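PDB 3RD5: Mypaa.01249.c from Mycobacterium paratuberculosis, which probably acts as an oxidoreductase of the short-chain dehydrogenase/reductase family, although its substrate is unknown. Local coordinates for residues Arg133-Ser138 against Leu236-Gln241; Ser139-Pro144 against Ala164-Lys169; Ala194-Tyr199 against Asp246-Pro251. All blocks are in the same frame, centred on the assembly; numbering follows the deposited sequence.

Interaction 1: residues Arg133-Ser138 against Leu236-Gln241; sequences RVVTVS and LYAASQ
Arg133, the first residue of strand 133-137, reaches across to the C-terminal part of helix 226-240 and the residue after it, where the side-chain NH1 meets two backbone carbonyls. CG lies between the backbone N and the carbonyl carbon (chi1 66°), and the chain bends at chi3; both acceptor oxygens lie near the guanidinium plane, at its edge. NH1 donates to Ala238 O at 2.8 Å and also to Gln241 O at 2.8 Å; NH2 adds a weak bond to Gln241 O. Arginine suits the place because it is long enough to reach these oxygens and its positive charge would be stabilised by the negative end of the helix dipole, which may also ease the nearness of Arg191.

Val135 is the next residue to face the helix. Its CG1 packs on Ala238 CB at 3.8 Å, while its CG2 lies 4.0 Å from Ala239 CA. The two alanines carry nothing beyond CB, which lets the segment axes approach to 8.6 Å, running nearly antiparallel at 164°.

Strand 133-137 lies within the parallel part of a Rossmann-type sheet, between strands 87-92 and 191-195. Helix 226-240 covers the side of Val135 and also rests on helix 27-38 through Leu236, whereas Thr136 turns to helix 161-185 on the other side.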
loop_
_atom_site.group_PDB
_atom_site.type_symbol
_atom_site.label_atom_id
_atom_site.label_comp_id
_atom_site.label_asym_id
_atom_site.label_seq_id
_atom_site.Cartn_x
_atom_site.Cartn_y
_atom_site.Cartn_z
ATOM N N ARG A 133 -6.282 10.704 3.055
ATOM C CA ARG A 133 -5.943 9.898 1.902
ATOM C C ARG A 133 -5.440 8.511 2.229
ATOM O O ARG A 133 -4.939 8.250 3.358
ATOM C CB ARG A 133 -4.906 10.612 1.011
ATOM C CG ARG A 133 -3.553 10.787 1.670
ATOM C CD ARG A 133 -2.568 11.629 0.880
ATOM N NE ARG A 133 -3.044 13.011 0.690
ATOM C CZ ARG A 133 -2.375 13.952 0.027
ATOM N NH1 ARG A 133 -1.266 13.667 -0.617
ATOM N NH2 ARG A 133 -2.903 15.177 -0.056
ATOM N N VAL A 134 -5.554 7.633 1.224
ATOM C CA VAL A 134 -4.952 6.296 1.188
ATOM C C VAL A 134 -3.873 6.319 0.121
ATOM O O VAL A 134 -4.133 6.717 -1.008
ATOM C CB VAL A 134 -6.000 5.237 0.836
ATOM C CG1 VAL A 134 -5.357 3.845 0.787
ATOM C CG2 VAL A 134 -7.211 5.269 1.832
ATOM N N VAL A 135 -2.671 5.873 0.461
ATOM C CA VAL A 135 -1.556 5.706 -0.491
ATOM C C VAL A 135 -1.236 4.230 -0.534
ATOM O O VAL A 135 -0.858 3.657 0.509
ATOM C CB VAL A 135 -0.300 6.482 -0.060
ATOM C CG1 VAL A 135 0.840 6.265 -1.056
ATOM C CG2 VAL A 135 -0.614 7.987 0.058
ATOM N N THR A 136 -1.316 3.616 -1.731
ATOM C CA THR A 136 -0.966 2.184 -1.889
ATOM C C THR A 136 0.301 2.064 -2.696
ATOM O O THR A 136 0.396 2.685 -3.772
ATOM C CB THR A 136 -2.159 1.442 -2.526
ATOM O OG1 THR A 136 -3.316 1.582 -1.677
ATOM C CG2 THR A 136 -1.859 -0.062 -2.653
ATOM N N VAL A 137 1.250 1.284 -2.209
ATOM C CA VAL A 137 2.542 1.128 -2.861
ATOM C C VAL A 137 2.455 -0.032 -3.858
ATOM O O VAL A 137 2.103 -1.155 -3.472
ATOM C CB VAL A 137 3.699 0.991 -1.845
ATOM C CG1 VAL A 137 5.047 1.009 -2.591
ATOM C CG2 VAL A 137 3.650 2.147 -0.796
ATOM N N SER A 138 2.795 0.236 -5.126
ATOM C CA SER A 138 2.854 -0.750 -6.190
ATOM C C SER A 138 4.294 -0.936 -6.688
ATOM O O SER A 138 5.248 -0.801 -5.912
ATOM C CB SER A 138 1.850 -0.343 -7.258
ATOM O OG SER A 138 1.763 -1.302 -8.327
ATOM N N LEU A 236 6.540 9.165 0.096
ATOM C CA LEU A 236 6.459 10.404 0.876
ATOM C C LEU A 236 5.883 11.570 0.062
ATOM O O LEU A 236 5.147 12.402 0.572
ATOM C CB LEU A 236 7.845 10.729 1.464
ATOM C CG LEU A 236 8.327 9.791 2.586
ATOM C CD1 LEU A 236 9.849 9.954 2.866
ATOM C CD2 LEU A 236 7.489 9.985 3.865
ATOM N N TYR A 237 6.220 11.608 -1.234
ATOM C CA TYR A 237 5.633 12.582 -2.147
ATOM C C TYR A 237 4.115 12.341 -2.294
ATOM O O TYR A 237 3.305 13.254 -2.121
ATOM C CB TYR A 237 6.349 12.496 -3.496
ATOM C CG TYR A 237 5.951 13.504 -4.550
ATOM C CD1 TYR A 237 4.840 13.290 -5.337
ATOM C CD2 TYR A 237 6.745 14.587 -4.827
ATOM C CE1 TYR A 237 4.522 14.141 -6.405
ATOM C CE2 TYR A 237 6.429 15.436 -5.887
ATOM C CZ TYR A 237 5.327 15.185 -6.652
ATOM O OH TYR A 237 5.033 16.045 -7.713
ATOM N N ALA A 238 3.714 11.094 -2.523
ATOM C CA ALA A 238 2.289 10.759 -2.611
ATOM C C ALA A 238 1.525 11.051 -1.311
ATOM O O ALA A 238 0.378 11.477 -1.347
ATOM C CB ALA A 238 2.098 9.287 -3.009
ATOM N N ALA A 239 2.188 10.881 -0.172
ATOM C CA ALA A 239 1.542 11.117 1.134
ATOM C C ALA A 239 1.375 12.562 1.487
ATOM O O ALA A 239 0.557 12.866 2.357
ATOM C CB ALA A 239 2.337 10.428 2.239
ATOM N N SER A 240 2.131 13.450 0.830
ATOM C CA SER A 240 2.228 14.838 1.266
ATOM C C SER A 240 1.768 15.905 0.274
ATOM O O SER A 240 1.521 17.037 0.708
ATOM C CB SER A 240 3.656 15.141 1.714
ATOM O OG SER A 240 4.575 15.050 0.653
ATOM N N GLN A 241 1.789 15.616 -1.031
ATOM C CA GLN A 241 1.574 16.658 -2.042
ATOM C C GLN A 241 0.119 16.754 -2.448
ATOM O O GLN A 241 -0.629 15.822 -2.310
ATOM C CB GLN A 241 2.452 16.392 -3.262
ATOM C CG GLN A 241 3.935 16.324 -2.949
ATOM C CD GLN A 241 4.476 17.550 -2.232
ATOM O OE1 GLN A 241 4.861 17.530 -1.009
ATOM N NE2 GLN A 241 4.496 18.662 -2.959
HETATM O O HOH W 1 -1.750 18.022 0.107
#

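Interaction 2: residues Ser139-Pro144 against Ala164-Lys169; sequences SMAHWP and AYSQSK
His142 and Ser166 bring their CA atoms to 4.7 Å where the 3-10 segment 140-142, just after strand 133-137, lies against helix 161-185. Ala141 sits at the middle of the contact. Its CB packs obliquely on the Tyr165 ring, 3.5 Å from CD2, and its carbonyl oxygen accepts a hydrogen bond from Ser166 OG at 2.7 Å; Trp162 O is a second acceptor within reach of the same hydroxyl, which has a single proton. A methyl group is small enough for the turn to press close to the helix here.

Ser139 shapes the turn. Its OG, anti to the backbone N (chi1 171°), accepts from Ala141 N at 2.9 Å in an ST turn and also bonds to His201 O. Its carbonyl oxygen is gripped from opposite faces by His142 N and by His142 ND1, the latter at 3.0 Å and in the plane of the imidazole. NE2, on the far side of that ring, is bonded to Ser265 N, so both ring nitrogens are engaged and the ring's rotation is fixed.

Lys169 lies alongside. Its CG rests over one face of the Tyr165 ring, offset toward the rim, and its CD touches Ser139 CB at 3.7 Å. The chain bends at chi2 and chi3; its NZ is hydrogen-bonded to Val137 O and Asn172 OD1.

Tyr165 and Lys169 fit the YxxxK signature of the family, and with Ser139 and the adjoining Asn115 they are consistent with its Asn-Ser-Tyr-Lys catalytic tetrad. Tyr165 OH and Ser139 OG stand 4.0 Å apart, longer than a hydrogen bond but close enough for both hydroxyls to face one substrate group, as in relatives.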
loop_
_atom_site.group_PDB
_atom_site.type_symbol
_atom_site.label_atom_id
_atom_site.label_comp_id
_atom_site.label_asym_id
_atom_site.label_seq_id
_atom_site.Cartn_x
_atom_site.Cartn_y
_atom_site.Cartn_z
ATOM N N SER A 139 4.478 -1.295 -7.953
ATOM C CA SER A 139 5.771 -1.620 -8.501
ATOM C C SER A 139 5.745 -1.563 -10.012
ATOM O O SER A 139 4.684 -1.813 -10.618
ATOM C CB SER A 139 6.117 -3.061 -8.104
ATOM O OG SER A 139 7.285 -3.562 -8.755
ATOM N N MET A 140 6.899 -1.344 -10.639
ATOM C CA MET A 140 7.071 -1.579 -12.076
ATOM C C MET A 140 6.674 -2.993 -12.488
ATOM O O MET A 140 6.312 -3.230 -13.659
ATOM C CB MET A 140 8.521 -1.313 -12.490
ATOM C CG MET A 140 8.934 0.119 -12.493
ATOM S SD MET A 140 8.164 1.168 -13.670
ATOM C CE MET A 140 8.939 0.534 -15.151
ATOM N N ALA A 141 6.746 -3.941 -11.569
ATOM C CA ALA A 141 6.322 -5.303 -11.845
ATOM C C ALA A 141 4.863 -5.421 -12.199
ATOM O O ALA A 141 4.443 -6.467 -12.714
ATOM C CB ALA A 141 6.658 -6.240 -10.659
ATOM N N HIS A 142 4.064 -4.372 -12.010
ATOM C CA HIS A 142 2.664 -4.439 -12.452
ATOM C C HIS A 142 2.513 -4.599 -13.959
ATOM O O HIS A 142 1.490 -5.133 -14.399
ATOM C CB HIS A 142 1.837 -3.225 -11.978
ATOM C CG HIS A 142 1.879 -2.022 -12.890
ATOM N ND1 HIS A 142 2.794 -0.991 -12.753
ATOM C CD2 HIS A 142 1.079 -1.675 -13.933
ATOM C CE1 HIS A 142 2.534 -0.061 -13.659
ATOM N NE2 HIS A 142 1.510 -0.458 -14.404
ATOM N N TRP A 143 3.494 -4.130 -14.717
ATOM C CA TRP A 143 3.342 -4.040 -16.188
ATOM C C TRP A 143 3.005 -5.376 -16.855
ATOM O O TRP A 143 2.062 -5.436 -17.642
ATOM C CB TRP A 143 4.564 -3.343 -16.794
ATOM C CG TRP A 143 4.549 -1.849 -16.699
ATOM C CD1 TRP A 143 5.051 -1.064 -15.707
ATOM C CD2 TRP A 143 4.000 -0.932 -17.690
ATOM N NE1 TRP A 143 4.824 0.285 -15.989
ATOM C CE2 TRP A 143 4.198 0.371 -17.201
ATOM C CE3 TRP A 143 3.420 -1.111 -18.950
ATOM C CZ2 TRP A 143 3.788 1.515 -17.922
ATOM C CZ3 TRP A 143 3.015 0.049 -19.661
ATOM C CH2 TRP A 143 3.209 1.307 -19.132
ATOM N N PRO A 144 3.723 -6.468 -16.536
ATOM C CA PRO A 144 3.335 -7.772 -17.128
ATOM C C PRO A 144 2.214 -8.489 -16.414
ATOM O O PRO A 144 1.838 -9.617 -16.814
ATOM C CB PRO A 144 4.607 -8.605 -17.029
ATOM C CG PRO A 144 5.358 -7.995 -15.838
ATOM C CD PRO A 144 5.077 -6.514 -15.946
ATOM N N ALA A 164 2.989 -13.896 -9.997
ATOM C CA ALA A 164 2.125 -13.742 -8.815
ATOM C C ALA A 164 2.374 -12.393 -8.128
ATOM O O ALA A 164 1.419 -11.711 -7.708
ATOM C CB ALA A 164 2.295 -14.937 -7.837
ATOM N N TYR A 165 3.641 -11.979 -8.030
ATOM C CA TYR A 165 3.965 -10.603 -7.614
ATOM C C TYR A 165 3.256 -9.590 -8.520
ATOM O O TYR A 165 2.568 -8.678 -8.055
ATOM C CB TYR A 165 5.469 -10.357 -7.591
ATOM C CG TYR A 165 5.850 -9.038 -6.929
ATOM C CD1 TYR A 165 5.461 -8.742 -5.616
ATOM C CD2 TYR A 165 6.538 -8.071 -7.627
ATOM C CE1 TYR A 165 5.791 -7.540 -5.024
ATOM C CE2 TYR A 165 6.868 -6.882 -7.049
ATOM C CZ TYR A 165 6.506 -6.623 -5.744
ATOM O OH TYR A 165 6.824 -5.374 -5.191
ATOM N N SER A 166 3.434 -9.745 -9.812
ATOM C CA SER A 166 2.879 -8.814 -10.782
ATOM C C SER A 166 1.369 -8.726 -10.701
ATOM O O SER A 166 0.780 -7.624 -10.798
ATOM C CB SER A 166 3.297 -9.198 -12.197
ATOM O OG SER A 166 4.708 -9.097 -12.390
ATOM N N GLN A 167 0.673 -9.863 -10.494
ATOM C CA GLN A 167 -0.773 -9.809 -10.350
ATOM C C GLN A 167 -1.140 -8.921 -9.164
ATOM O O GLN A 167 -2.077 -8.119 -9.236
ATOM C CB GLN A 167 -1.413 -11.218 -10.183
ATOM C CG GLN A 167 -2.932 -11.162 -10.170
ATOM C CD GLN A 167 -3.635 -12.495 -9.887
ATOM O OE1 GLN A 167 -4.538 -12.883 -10.653
ATOM N NE2 GLN A 167 -3.355 -13.102 -8.736
ATOM N N SER A 168 -0.422 -9.099 -8.055
ATOM C CA SER A 168 -0.713 -8.333 -6.845
ATOM C C SER A 168 -0.451 -6.836 -6.994
ATOM O O SER A 168 -1.186 -6.013 -6.454
ATOM C CB SER A 168 0.028 -8.919 -5.622
ATOM O OG SER A 168 1.389 -8.554 -5.554
ATOM N N LYS A 169 0.600 -6.517 -7.732
ATOM C CA LYS A 169 1.002 -5.103 -7.968
ATOM C C LYS A 169 0.073 -4.389 -8.936
ATOM O O LYS A 169 -0.237 -3.202 -8.801
ATOM C CB LYS A 169 2.474 -5.013 -8.320
ATOM C CG LYS A 169 3.399 -5.494 -7.209
ATOM C CD LYS A 169 3.419 -4.539 -6.031
ATOM C CE LYS A 169 3.004 -5.146 -4.719
ATOM N NZ LYS A 169 2.952 -4.076 -3.665
#

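Interaction 3: residues Ala194-Tyr199 against Asp246-Pro251; sequences AAHPGY and DSFVGP
Ala194 and Phe248 form a parallel beta bridge, as do Ala195 and Val249, and so join strand 248-251 to strand 191-195 in the Rossmann-type sheet. Three backbone bonds close the seam. Ala194 N donates to Ser247 O at 2.9 Å, Ala194 O accepts from Val249 N, and His196 N donates to Val249 O at 3.0 Å. Val249 O also receives the CA-H of Ala195, at 3.1 Å. Ala195 turns its own N-H and carbonyl the other way, to Thr136 of strand 133-137 and to Ser138 just after it, while Phe248 is backbone-bonded to Val262, next to strand 259-261. The N and O of Ala194 are thus both used, as are those of Ala195 and Val249.

Ala194 and Ala195 are small enough for the neighbouring strand's side chains to lie close. Ala194 CB meets Phe248 CD1 at 3.6 Å on the side of the sheet facing Leu173, whereas Ala195 and Val249 point to the opposite side, toward helix 226-240. In Phe248, CG is anti to the backbone N (chi1 -175°); the ring lies near that of His196 and meets it obliquely, Phe248 CZ being 3.5 Å from His196 CD2. Gly250 leaves room for the imidazole, since a CB there would run into His196 NE2.

Pro197 and Gly198 fit the PG motif that follows this strand in many relatives. Gly198, with phi 81° and psi -142°, makes a bend open to few other residues, and its CA packs on Pro251 CG.

His196 is finally tied to the end of the partner strand by water: one molecule in the imidazole plane lies 2.7 Å from His196 NE2 and donates to Pro251 O.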
loop_
_atom_site.group_PDB
_atom_site.type_symbol
_atom_site.label_atom_id
_atom_site.label_comp_id
_atom_site.label_asym_id
_atom_site.label_seq_id
_atom_site.Cartn_x
_atom_site.Cartn_y
_atom_site.Cartn_z
ATOM N N ALA A 194 -1.394 6.272 -5.451
ATOM C CA ALA A 194 -0.426 5.185 -5.455
ATOM C C ALA A 194 0.974 5.724 -5.681
ATOM O O ALA A 194 1.159 6.835 -6.169
ATOM C CB ALA A 194 -0.800 4.120 -6.549
ATOM N N ALA A 195 1.970 4.922 -5.296
ATOM C CA ALA A 195 3.390 5.226 -5.485
ATOM C C ALA A 195 4.118 3.940 -5.749
ATOM O O ALA A 195 3.640 2.852 -5.408
ATOM C CB ALA A 195 3.976 5.916 -4.207
ATOM N N HIS A 196 5.313 4.020 -6.340
ATOM C CA HIS A 196 6.180 2.858 -6.414
ATOM C C HIS A 196 7.634 3.273 -6.246
ATOM O O HIS A 196 7.991 4.394 -6.615
ATOM C CB HIS A 196 5.955 2.062 -7.725
ATOM C CG HIS A 196 6.599 2.657 -8.927
ATOM N ND1 HIS A 196 7.875 2.301 -9.328
ATOM C CD2 HIS A 196 6.162 3.597 -9.797
ATOM C CE1 HIS A 196 8.181 2.999 -10.406
ATOM N NE2 HIS A 196 7.173 3.808 -10.716
ATOM N N PRO A 197 8.477 2.341 -5.750
ATOM C CA PRO A 197 9.807 2.756 -5.269
ATOM C C PRO A 197 10.884 2.702 -6.326
ATOM O O PRO A 197 12.053 2.985 -5.991
ATOM C CB PRO A 197 10.096 1.737 -4.162
ATOM C CG PRO A 197 9.351 0.523 -4.610
ATOM C CD PRO A 197 8.055 1.065 -5.127
ATOM N N GLY A 198 10.564 2.353 -7.568
ATOM C CA GLY A 198 11.613 2.160 -8.570
ATOM C C GLY A 198 12.274 0.803 -8.478
ATOM O O GLY A 198 11.644 -0.206 -8.189
ATOM N N TYR A 199 13.583 0.788 -8.705
ATOM C CA TYR A 199 14.330 -0.440 -8.938
ATOM C C TYR A 199 14.279 -1.475 -7.819
ATOM O O TYR A 199 14.421 -2.677 -8.068
ATOM C CB TYR A 199 15.817 -0.115 -9.259
ATOM C CG TYR A 199 16.550 0.554 -8.107
ATOM C CD1 TYR A 199 17.181 -0.216 -7.130
ATOM C CD2 TYR A 199 16.617 1.928 -7.988
ATOM C CE1 TYR A 199 17.825 0.384 -6.052
ATOM C CE2 TYR A 199 17.251 2.549 -6.894
ATOM C CZ TYR A 199 17.867 1.762 -5.944
ATOM O OH TYR A 199 18.521 2.461 -4.884
ATOM N N ASP A 246 -6.368 9.356 -7.730
ATOM C CA ASP A 246 -5.836 8.351 -8.669
ATOM C C ASP A 246 -4.555 8.757 -9.367
ATOM O O ASP A 246 -4.247 8.251 -10.447
ATOM C CB ASP A 246 -6.908 7.862 -9.692
ATOM C CG ASP A 246 -6.543 6.537 -10.359
ATOM O OD1 ASP A 246 -5.757 5.792 -9.848
ATOM O OD2 ASP A 246 -7.087 6.322 -11.473
ATOM N N SER A 247 -3.748 9.602 -8.744
ATOM C CA SER A 247 -2.397 9.835 -9.225
ATOM C C SER A 247 -1.508 8.681 -8.811
ATOM O O SER A 247 -1.701 8.113 -7.734
ATOM C CB SER A 247 -1.810 11.101 -8.630
ATOM O OG SER A 247 -2.483 12.267 -9.050
ATOM N N PHE A 248 -0.526 8.357 -9.631
ATOM C CA PHE A 248 0.492 7.340 -9.369
ATOM C C PHE A 248 1.858 8.046 -9.461
ATOM O O PHE A 248 2.115 8.683 -10.501
ATOM C CB PHE A 248 0.409 6.286 -10.476
ATOM C CG PHE A 248 1.306 5.076 -10.324
ATOM C CD1 PHE A 248 1.732 4.603 -9.103
ATOM C CD2 PHE A 248 1.686 4.378 -11.467
ATOM C CE1 PHE A 248 2.486 3.405 -8.980
ATOM C CE2 PHE A 248 2.418 3.195 -11.359
ATOM C CZ PHE A 248 2.829 2.717 -10.136
ATOM N N VAL A 249 2.655 7.987 -8.386
ATOM C CA VAL A 249 3.901 8.743 -8.223
ATOM C C VAL A 249 5.071 7.764 -8.276
ATOM O O VAL A 249 5.057 6.690 -7.660
ATOM C CB VAL A 249 3.912 9.457 -6.809
ATOM C CG1 VAL A 249 5.307 10.085 -6.471
ATOM C CG2 VAL A 249 2.771 10.551 -6.827
ATOM N N GLY A 250 6.147 8.153 -8.959
ATOM C CA GLY A 250 7.365 7.367 -8.950
ATOM C C GLY A 250 8.472 8.064 -9.712
ATOM O O GLY A 250 8.341 9.205 -10.100
ATOM N N PRO A 251 9.583 7.341 -9.940
ATOM C CA PRO A 251 10.717 7.955 -10.641
ATOM C C PRO A 251 10.385 8.130 -12.121
ATOM O O PRO A 251 9.725 7.295 -12.751
ATOM C CB PRO A 251 11.830 6.934 -10.442
ATOM C CG PRO A 251 11.409 6.094 -9.272
ATOM C CD PRO A 251 9.923 6.010 -9.413
HETATM O O HOH W 2 7.699 5.348 -12.914
#

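Overall arrangement
Interactions 1 and 3 involve internal strands of one Rossmann-type sheet, and interaction 2 follows the end of one of them. Interactions 1 and 3 have centres 8 Å apart and interlock along the chain: strands 133-137 and 191-195 are sheet neighbours, and helix 226-240 leads on to strand 248-251. Interaction 2 is nested within the loop closed by interaction 1, its centre 18 Å away, and is complete before interaction 3 opens. It begins directly after strand 133-137, to which Lys169 is bonded, and meets interaction 3 where Met140 packs on His196, their centres 13 Å apart. The probable catalytic residues of interaction 2 thus lie near the C-terminal ends of strands 133-137 and 191-195.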